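Local coordinates for protein glycoside hydrolase, GH17 family (Formosa sp. Hel1_33_131, PDB 6FCG) that probably cleaves internal beta-1,3-glucan linkages of the algal polysaccharide laminarin, as an endo-acting laminarinase of glycoside hydrolase family 17, at residues E73-M81 against V391-I402. Residues are numbered along the deposited sequence; the frame is centred on the assembly and turned at random.
Sequences EDMKILHAM and VFEGLTRGGNPI
Ile77 lies at the middle of the contact, its CG2 and its CG1-CD1 arm meeting different side chains. Ile77 CG2 touches the Phe392 ring at CE1 (3.8 Å), the two side chains crossing at about a right angle; the Ile77 and Leu395 side chains slide past each other in opposite directions, CG1 against CD1; and Ile77 CD1 meets Ile402 CD1 tip to tip at 4.0 Å. One turn on, Ala80 CB packs on Leu395 CD1 (4.0 Å) and Val391 CG1, and Met81 CG sits at the edge of the Phe392 ring, near its plane. Val391 CG1 lies over one face of that ring, and Phe373 packs edge-to-face with it. At the other end, Glu73 OE1 accepts the amide of Gly398 (N to OE1 3.2 Å), a nearly straight bond (166°) arriving from above the carboxylate plane. Its chain, extended beyond CG (chi2 175°), carries the carboxylate past Thr396 to the 397-400 turn, where Arg58 forms a salt bridge with the same oxygen. Shortened to an alanine here, the side chain would probably leave the Gly398 amide without this acceptor and Arg58 with one carboxylate mate fewer. Asp74 OD1 pairs with Arg58, Tyr54 with OD2; a salt bridge from OD1 to Arg397 NH1 is doubtful, NH1 being modelled too close. Arg397 NE is held by Val375 O, its guanidinium by Phe353 (cation-pi). The type I' turn makes 396-401 a short, weakly bonded beta-hairpin, laid with the preceding loop against an outer helix of the TIM-barrel fold.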
loop_
_atom_site.group_PDB
_atom_site.type_symbol
_atom_site.label_atom_id
_atom_site.label_comp_id
_atom_site.label_asym_id
_atom_site.label_seq_id
_atom_site.Cartn_x
_atom_site.Cartn_y
_atom_site.Cartn_z
ATOM N N GLU A 73 -0.460 -44.303 20.848
ATOM C CA GLU A 73 0.477 -44.040 19.755
ATOM C C GLU A 73 1.391 -42.840 20.095
ATOM O O GLU A 73 2.617 -42.954 20.038
ATOM C CB GLU A 73 -0.269 -43.803 18.441
ATOM C CG GLU A 73 -0.911 -45.037 17.816
ATOM C CD GLU A 73 -1.754 -44.753 16.569
ATOM O OE1 GLU A 73 -2.311 -43.640 16.422
ATOM O OE2 GLU A 73 -1.845 -45.645 15.694
ATOM N N ASP A 74 0.788 -41.727 20.524
ATOM C CA ASP A 74 1.544 -40.507 20.863
ATOM C C ASP A 74 2.467 -40.707 22.036
ATOM O O ASP A 74 3.627 -40.287 22.019
ATOM C CB ASP A 74 0.601 -39.332 21.168
ATOM C CG ASP A 74 -0.180 -38.879 19.965
ATOM O OD1 ASP A 74 0.068 -39.400 18.856
ATOM O OD2 ASP A 74 -1.084 -38.021 20.091
ATOM N N MET A 75 1.942 -41.345 23.065
ATOM C CA MET A 75 2.728 -41.600 24.251
ATOM C C MET A 75 3.957 -42.423 23.921
ATOM O O MET A 75 5.039 -42.130 24.442
ATOM C CB MET A 75 1.899 -42.314 25.322
ATOM C CG MET A 75 0.745 -41.539 25.941
ATOM S SD MET A 75 1.117 -39.927 26.627
ATOM C CE MET A 75 0.707 -38.850 25.227
ATOM N N LYS A 76 3.802 -43.443 23.072
ATOM C CA LYS A 76 4.940 -44.284 22.702
ATOM C C LYS A 76 5.999 -43.457 21.975
ATOM O O LYS A 76 7.183 -43.562 22.308
ATOM C CB LYS A 76 4.532 -45.498 21.868
ATOM C CG LYS A 76 3.651 -46.517 22.596
ATOM C CD LYS A 76 3.701 -47.911 21.971
ATOM C CE LYS A 76 2.455 -48.751 22.230
ATOM N NZ LYS A 76 1.684 -49.112 21.020
ATOM N N ILE A 77 5.561 -42.618 21.028
ATOM C CA ILE A 77 6.439 -41.699 20.305
ATOM C C ILE A 77 7.195 -40.739 21.241
ATOM O O ILE A 77 8.420 -40.539 21.103
ATOM C CB ILE A 77 5.654 -40.885 19.254
ATOM C CG1 ILE A 77 5.181 -41.779 18.129
ATOM C CG2 ILE A 77 6.502 -39.744 18.672
ATOM C CD1 ILE A 77 3.995 -41.240 17.378
ATOM N N LEU A 78 6.484 -40.122 22.170
ATOM C CA LEU A 78 7.123 -39.176 23.068
ATOM C C LEU A 78 8.095 -39.873 23.976
ATOM O O LEU A 78 9.161 -39.329 24.299
ATOM C CB LEU A 78 6.071 -38.415 23.894
ATOM C CG LEU A 78 5.119 -37.511 23.111
ATOM C CD1 LEU A 78 4.200 -36.791 24.077
ATOM C CD2 LEU A 78 5.877 -36.512 22.259
ATOM N N HIS A 79 7.698 -41.039 24.471
ATOM C CA HIS A 79 8.534 -41.803 25.393
ATOM C C HIS A 79 9.834 -42.234 24.728
ATOM O O HIS A 79 10.903 -42.173 25.351
ATOM C CB HIS A 79 7.775 -43.026 25.916
ATOM C CG HIS A 79 8.565 -43.846 26.875
ATOM N ND1 HIS A 79 8.563 -43.598 28.232
ATOM C CD2 HIS A 79 9.440 -44.856 26.669
ATOM C CE1 HIS A 79 9.383 -44.446 28.827
ATOM N NE2 HIS A 79 9.933 -45.209 27.897
ATOM N N ALA A 80 9.748 -42.623 23.463
ATOM C CA ALA A 80 10.920 -42.989 22.668
ATOM C C ALA A 80 11.930 -41.853 22.559
ATOM O O ALA A 80 13.125 -42.097 22.540
ATOM C CB ALA A 80 10.488 -43.443 21.280
ATOM N N MET A 81 11.427 -40.618 22.513
ATOM C CA MET A 81 12.205 -39.369 22.502
ATOM C C MET A 81 12.767 -38.892 23.838
ATOM O O MET A 81 13.345 -37.821 23.879
ATOM C CB MET A 81 11.278 -38.235 22.103
ATOM C CG MET A 81 11.274 -37.811 20.675
ATOM S SD MET A 81 10.127 -36.414 20.564
ATOM C CE MET A 81 11.160 -35.136 21.318
ATOM N N VAL A 391 15.215 -44.171 16.478
ATOM C CA VAL A 391 14.462 -43.981 17.718
ATOM C C VAL A 391 12.956 -44.278 17.577
ATOM O O VAL A 391 12.348 -44.778 18.521
ATOM C CB VAL A 391 14.701 -42.545 18.283
ATOM C CG1 VAL A 391 13.779 -42.201 19.457
ATOM C CG2 VAL A 391 16.149 -42.407 18.743
ATOM N N PHE A 392 12.366 -43.991 16.411
ATOM C CA PHE A 392 10.930 -44.198 16.199
ATOM C C PHE A 392 10.619 -45.426 15.381
ATOM O O PHE A 392 9.511 -45.606 14.920
ATOM C CB PHE A 392 10.290 -42.992 15.514
ATOM C CG PHE A 392 10.562 -41.700 16.200
ATOM C CD1 PHE A 392 9.977 -41.411 17.422
ATOM C CD2 PHE A 392 11.429 -40.777 15.653
ATOM C CE1 PHE A 392 10.259 -40.216 18.077
ATOM C CE2 PHE A 392 11.712 -39.581 16.307
ATOM C CZ PHE A 392 11.132 -39.306 17.516
ATOM N N GLU A 393 11.583 -46.301 15.200
ATOM C CA GLU A 393 11.361 -47.469 14.360
ATOM C C GLU A 393 10.287 -48.440 14.949
ATOM O O GLU A 393 10.250 -48.718 16.156
ATOM C CB GLU A 393 12.725 -48.048 14.061
ATOM C CG GLU A 393 12.692 -49.247 13.133
ATOM C CD GLU A 393 13.471 -49.063 11.861
ATOM O OE1 GLU A 393 14.643 -48.643 11.901
ATOM O OE2 GLU A 393 12.897 -49.389 10.813
ATOM N N GLY A 394 9.349 -48.858 14.099
ATOM C CA GLY A 394 8.226 -49.696 14.518
ATOM C C GLY A 394 7.020 -48.929 15.047
ATOM O O GLY A 394 5.965 -49.540 15.296
ATOM N N LEU A 395 7.168 -47.613 15.236
ATOM C CA LEU A 395 6.106 -46.767 15.770
ATOM C C LEU A 395 5.353 -46.120 14.654
ATOM O O LEU A 395 5.886 -45.861 13.581
ATOM C CB LEU A 395 6.700 -45.710 16.699
ATOM C CG LEU A 395 7.270 -46.240 18.044
ATOM C CD1 LEU A 395 7.739 -45.014 18.826
ATOM C CD2 LEU A 395 6.368 -47.138 18.889
ATOM N N THR A 396 4.120 -45.791 14.956
ATOM C CA THR A 396 3.135 -45.398 13.974
ATOM C C THR A 396 2.284 -44.251 14.554
ATOM O O THR A 396 2.064 -44.213 15.755
ATOM C CB THR A 396 2.317 -46.684 13.635
ATOM O OG1 THR A 396 2.554 -47.057 12.293
ATOM C CG2 THR A 396 0.765 -46.602 13.896
ATOM N N ARG A 397 1.837 -43.323 13.711
ATOM C CA ARG A 397 0.713 -42.433 14.055
ATOM C C ARG A 397 -0.356 -42.510 12.971
ATOM O O ARG A 397 -0.099 -42.172 11.829
ATOM C CB ARG A 397 1.169 -40.970 14.285
ATOM C CG ARG A 397 0.187 -40.110 15.086
ATOM C CD ARG A 397 0.742 -38.728 15.319
ATOM N NE ARG A 397 -0.128 -37.545 15.325
ATOM C CZ ARG A 397 -0.765 -36.987 16.341
ATOM N NH1 ARG A 397 -0.805 -37.538 17.521
ATOM N NH2 ARG A 397 -1.419 -35.862 16.158
ATOM N N GLY A 398 -1.540 -43.001 13.338
ATOM C CA GLY A 398 -2.701 -43.119 12.428
ATOM C C GLY A 398 -2.454 -44.020 11.230
ATOM O O GLY A 398 -2.934 -43.737 10.151
ATOM N N GLY A 399 -1.639 -45.058 11.402
ATOM C CA GLY A 399 -1.142 -45.855 10.287
ATOM C C GLY A 399 0.176 -45.445 9.623
ATOM O O GLY A 399 0.796 -46.264 8.956
ATOM N N ASN A 400 0.648 -44.219 9.801
ATOM C CA ASN A 400 1.894 -43.768 9.141
ATOM C C ASN A 400 3.157 -44.011 9.955
ATOM O O ASN A 400 3.163 -43.763 11.164
ATOM C CB ASN A 400 1.809 -42.285 8.823
ATOM C CG ASN A 400 0.550 -41.946 8.071
ATOM O OD1 ASN A 400 0.118 -42.698 7.217
ATOM N ND2 ASN A 400 -0.052 -40.822 8.390
ATOM N N PRO A 401 4.249 -44.462 9.294
ATOM C CA PRO A 401 5.526 -44.497 10.024
ATOM C C PRO A 401 6.089 -43.092 10.212
ATOM O O PRO A 401 5.687 -42.162 9.503
ATOM C CB PRO A 401 6.443 -45.341 9.133
ATOM C CG PRO A 401 5.637 -45.699 7.930
ATOM C CD PRO A 401 4.404 -44.877 7.895
ATOM N N ILE A 402 7.012 -42.949 11.161
ATOM C CA ILE A 402 7.600 -41.661 11.449
ATOM C C ILE A 402 8.694 -41.372 10.434
ATOM O O ILE A 402 9.823 -41.831 10.546
ATOM C CB ILE A 402 8.113 -41.551 12.889
ATOM C CG1 ILE A 402 7.031 -41.969 13.889
ATOM C CG2 ILE A 402 8.557 -40.130 13.188
ATOM C CD1 ILE A 402 5.673 -41.326 13.702
#